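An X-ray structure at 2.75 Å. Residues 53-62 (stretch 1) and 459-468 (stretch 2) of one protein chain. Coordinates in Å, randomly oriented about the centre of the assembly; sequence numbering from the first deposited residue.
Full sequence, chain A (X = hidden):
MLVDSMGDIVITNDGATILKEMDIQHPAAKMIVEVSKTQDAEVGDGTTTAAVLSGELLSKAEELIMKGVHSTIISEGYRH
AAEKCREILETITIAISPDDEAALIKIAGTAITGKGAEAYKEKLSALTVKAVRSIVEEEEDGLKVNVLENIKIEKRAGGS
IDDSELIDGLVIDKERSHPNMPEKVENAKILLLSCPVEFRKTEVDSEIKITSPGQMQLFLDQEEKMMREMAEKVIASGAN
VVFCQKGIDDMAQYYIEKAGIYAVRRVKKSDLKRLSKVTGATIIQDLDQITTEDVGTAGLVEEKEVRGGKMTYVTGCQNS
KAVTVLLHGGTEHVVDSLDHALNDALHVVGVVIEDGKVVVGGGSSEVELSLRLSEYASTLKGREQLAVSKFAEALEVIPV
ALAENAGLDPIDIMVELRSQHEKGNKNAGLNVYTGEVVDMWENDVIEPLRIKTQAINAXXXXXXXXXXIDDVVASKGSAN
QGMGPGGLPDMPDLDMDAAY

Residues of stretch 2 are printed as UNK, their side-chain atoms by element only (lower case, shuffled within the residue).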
# COMPACT_ATOMS: atom_id res chain seq x y z
N LEU A 53 -2.60 -19.60 -14.85
CA LEU A 53 -3.17 -19.19 -16.12
C LEU A 53 -2.13 -19.36 -17.23
O LEU A 53 -2.46 -19.73 -18.35
CB LEU A 53 -3.72 -17.76 -16.06
CG LEU A 53 -4.20 -17.19 -17.40
CD1 LEU A 53 -5.41 -17.94 -17.95
CD2 LEU A 53 -4.50 -15.69 -17.29
N SER A 54 -0.88 -19.12 -16.88
CA SER A 54 0.24 -19.33 -17.77
C SER A 54 0.39 -20.80 -18.23
O SER A 54 0.53 -21.07 -19.43
CB SER A 54 1.52 -18.84 -17.10
OG SER A 54 2.66 -19.13 -17.88
N GLY A 55 0.37 -21.74 -17.29
CA GLY A 55 0.36 -23.16 -17.62
C GLY A 55 -0.75 -23.53 -18.59
O GLY A 55 -0.53 -24.21 -19.59
N GLU A 56 -1.94 -23.04 -18.31
CA GLU A 56 -3.10 -23.29 -19.14
C GLU A 56 -2.94 -22.73 -20.54
O GLU A 56 -3.33 -23.36 -21.52
CB GLU A 56 -4.32 -22.65 -18.48
CG GLU A 56 -5.61 -23.34 -18.82
CD GLU A 56 -5.53 -24.82 -18.54
OE1 GLU A 56 -4.79 -25.21 -17.59
OE2 GLU A 56 -6.19 -25.58 -19.27
N LEU A 57 -2.39 -21.53 -20.64
CA LEU A 57 -2.20 -20.90 -21.93
C LEU A 57 -1.18 -21.70 -22.73
O LEU A 57 -1.39 -21.94 -23.93
CB LEU A 57 -1.73 -19.46 -21.77
CG LEU A 57 -2.80 -18.48 -21.29
CD1 LEU A 57 -2.23 -17.11 -20.91
CD2 LEU A 57 -3.91 -18.35 -22.32
N LEU A 58 -0.11 -22.12 -22.06
CA LEU A 58 0.94 -22.91 -22.71
C LEU A 58 0.40 -24.19 -23.29
O LEU A 58 0.53 -24.44 -24.48
CB LEU A 58 2.05 -23.28 -21.75
CG LEU A 58 3.28 -22.40 -21.92
CD1 LEU A 58 4.32 -22.76 -20.87
CD2 LEU A 58 3.84 -22.53 -23.33
N SER A 59 -0.21 -25.00 -22.43
CA SER A 59 -0.68 -26.30 -22.85
C SER A 59 -1.67 -26.15 -24.00
O SER A 59 -1.63 -26.91 -24.97
CB SER A 59 -1.27 -27.09 -21.67
OG SER A 59 -2.69 -27.09 -21.70
N LYS A 60 -2.53 -25.14 -23.92
CA LYS A 60 -3.45 -24.89 -25.02
C LYS A 60 -2.70 -24.45 -26.28
O LYS A 60 -3.14 -24.73 -27.39
CB LYS A 60 -4.55 -23.89 -24.64
CG LYS A 60 -5.65 -24.52 -23.77
CD LYS A 60 -6.93 -23.69 -23.79
CE LYS A 60 -8.03 -24.37 -22.99
NZ LYS A 60 -7.51 -24.81 -21.67
N ALA A 61 -1.57 -23.79 -26.12
CA ALA A 61 -0.77 -23.43 -27.29
C ALA A 61 -0.11 -24.67 -27.90
O ALA A 61 -0.00 -24.80 -29.12
CB ALA A 61 0.27 -22.37 -26.94
N GLU A 62 0.34 -25.58 -27.05
CA GLU A 62 1.00 -26.78 -27.53
C GLU A 62 -0.02 -27.67 -28.25
O GLU A 62 0.31 -28.32 -29.24
CB GLU A 62 1.78 -27.50 -26.41
CG GLU A 62 3.22 -26.91 -26.24
CD GLU A 62 3.89 -27.20 -24.89
OE1 GLU A 62 3.29 -27.89 -24.04
OE2 GLU A 62 5.04 -26.74 -24.68
N UNK A 459 0.96 -13.60 -17.21
CA UNK A 459 0.74 -14.94 -17.73
C UNK A 459 0.93 -14.92 -19.24
O UNK A 459 1.62 -15.76 -19.80
c UNK A 459 -0.64 -15.43 -17.38
N UNK A 460 0.32 -13.94 -19.89
CA UNK A 460 0.46 -13.79 -21.33
C UNK A 460 1.93 -13.55 -21.77
O UNK A 460 2.42 -14.23 -22.66
c UNK A 460 -0.39 -12.41 -23.32
c UNK A 460 -0.47 -12.67 -21.83
c UNK A 460 0.29 -9.74 -23.34
s UNK A 460 1.00 -11.35 -23.70
N UNK A 461 2.62 -12.60 -21.14
CA UNK A 461 4.01 -12.30 -21.47
C UNK A 461 4.96 -13.47 -21.24
O UNK A 461 5.94 -13.63 -21.97
c UNK A 461 4.52 -11.09 -20.68
o UNK A 461 5.03 -10.00 -23.12
c UNK A 461 3.89 -9.76 -21.05
c UNK A 461 4.21 -9.33 -22.46
o UNK A 461 3.64 -8.31 -22.91
N UNK A 462 4.68 -14.26 -20.22
CA UNK A 462 5.51 -15.42 -19.90
C UNK A 462 5.29 -16.53 -20.91
O UNK A 462 6.24 -17.23 -21.29
c UNK A 462 5.18 -15.92 -18.51
N UNK A 463 4.04 -16.70 -21.32
CA UNK A 463 3.66 -17.74 -22.26
C UNK A 463 4.23 -17.40 -23.62
O UNK A 463 4.83 -18.24 -24.29
c UNK A 463 1.73 -18.79 -23.47
o UNK A 463 1.65 -18.37 -21.12
c UNK A 463 2.15 -17.86 -22.35
N UNK A 464 4.04 -16.16 -24.02
CA UNK A 464 4.51 -15.69 -25.31
C UNK A 464 6.04 -15.70 -25.38
O UNK A 464 6.62 -16.03 -26.40
c UNK A 464 2.56 -14.41 -26.18
c UNK A 464 3.97 -14.30 -25.60
c UNK A 464 4.90 -13.55 -26.53
N UNK A 465 6.68 -15.35 -24.28
CA UNK A 465 8.13 -15.35 -24.26
C UNK A 465 8.67 -16.76 -24.49
O UNK A 465 9.68 -16.97 -25.16
c UNK A 465 10.10 -14.97 -22.71
s UNK A 465 10.79 -13.57 -21.84
c UNK A 465 8.63 -14.78 -22.94
c UNK A 465 9.54 -13.33 -20.60
N UNK A 466 7.97 -17.74 -23.94
CA UNK A 466 8.34 -19.14 -24.08
C UNK A 466 8.04 -19.70 -25.49
O UNK A 466 8.75 -20.57 -25.98
c UNK A 466 7.59 -19.97 -23.04
c UNK A 466 8.11 -19.60 -21.64
c UNK A 466 7.70 -21.47 -23.34
c UNK A 466 7.61 -20.50 -20.54
N UNK A 467 6.98 -19.20 -26.12
CA UNK A 467 6.60 -19.65 -27.46
C UNK A 467 7.55 -19.12 -28.55
O UNK A 467 7.91 -19.84 -29.49
c UNK A 467 2.73 -19.22 -27.48
c UNK A 467 5.18 -19.20 -27.79
c UNK A 467 4.02 -21.35 -27.26
c UNK A 467 4.03 -19.84 -27.03
N UNK A 468 7.92 -17.86 -28.42
CA UNK A 468 8.68 -17.20 -29.47
C UNK A 468 10.15 -17.31 -29.19
O UNK A 468 10.79 -16.38 -28.70
c UNK A 468 7.13 -15.59 -30.71
n UNK A 468 9.34 -11.71 -30.94
c UNK A 468 8.41 -12.56 -31.35
n UNK A 468 8.23 -12.78 -32.65
c UNK A 468 6.61 -14.16 -30.79
c UNK A 468 8.22 -15.75 -29.64
n UNK A 468 7.66 -13.20 -30.45

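Position 459 carries a single side-chain carbon, the CB, which lies 3.7 Å from the backbone N of Ser54 and 3.9 Å from CD2 of Leu53. One carbon and nothing more is alanine. Here the two helices come close, with CA of Ser54 and CA of Ala459 only 4.4 Å apart, and a methyl group fills the gap without holding the backbones apart.

Position 460 has an unbranched chain of two carbons, a sulfur and a terminal carbon, which identifies methionine. Its CA-to-CB bond points away from stretch 1, and its nearest link is through the backbone, N of Met460 to CD1 of Leu57 at 4.2 Å. The flexible thioether is buried.

At 461 three carbons end in a pair of oxygens: glutamate. It is out of reach of stretch 1, and both carboxylate oxygens are hydrogen-bonded elsewhere in the structure.

Position 462 again shows one carbon, so it is alanine; its CB sits 4.1 Å from OG of Ser54, a light contact beside the closest part of the packing.

At 463 the first side-chain carbon bears one oxygen and one carbon, the mark of threonine. OG1 of Thr463 donates to O of Ala459 at 2.9 Å, one helical turn back, and accepts a weak hydrogen bond from OG of Ser54 at 3.5 Å. Its methyl CG2 meets CG of Leu58 at 4.2 Å, so one small side chain serves both polar and apolar neighbours.

Position 464 has three carbons, forked at the first: valine. Buried and pointing away, it makes no contact with stretch 1.

Position 465 repeats the carbon, carbon, sulfur, carbon chain of methionine, here exposed and out of reach.

At 466 four carbons fork at the first, with one arm two carbons long, giving isoleucine. That longer arm brings CD1 of Ile466 to 4.0 Å from CD1 of Leu58.

Position 467 has four carbons forked at the second: leucine. Although its CA-to-CB bond points sideways, its end comes nearer, placing CD2 3.9 Å from CB of Ala61 and 4.1 Å from CD2 of Leu58.

At 468 three carbons, a nitrogen and a carbon bearing two more nitrogens make arginine, exposed and poorly ordered just past the helix.

The helix axes cross at -37°, approaching to 8.6 Å. Small residues, Ser54 and Ala459, permit the tight start; Thr463 adds a weak polar link, and longer aliphatic chains fill the later part, where Leu58 packs against Ile466 and Leu467.

Stretch 2 (459-468) AMEATVMILR
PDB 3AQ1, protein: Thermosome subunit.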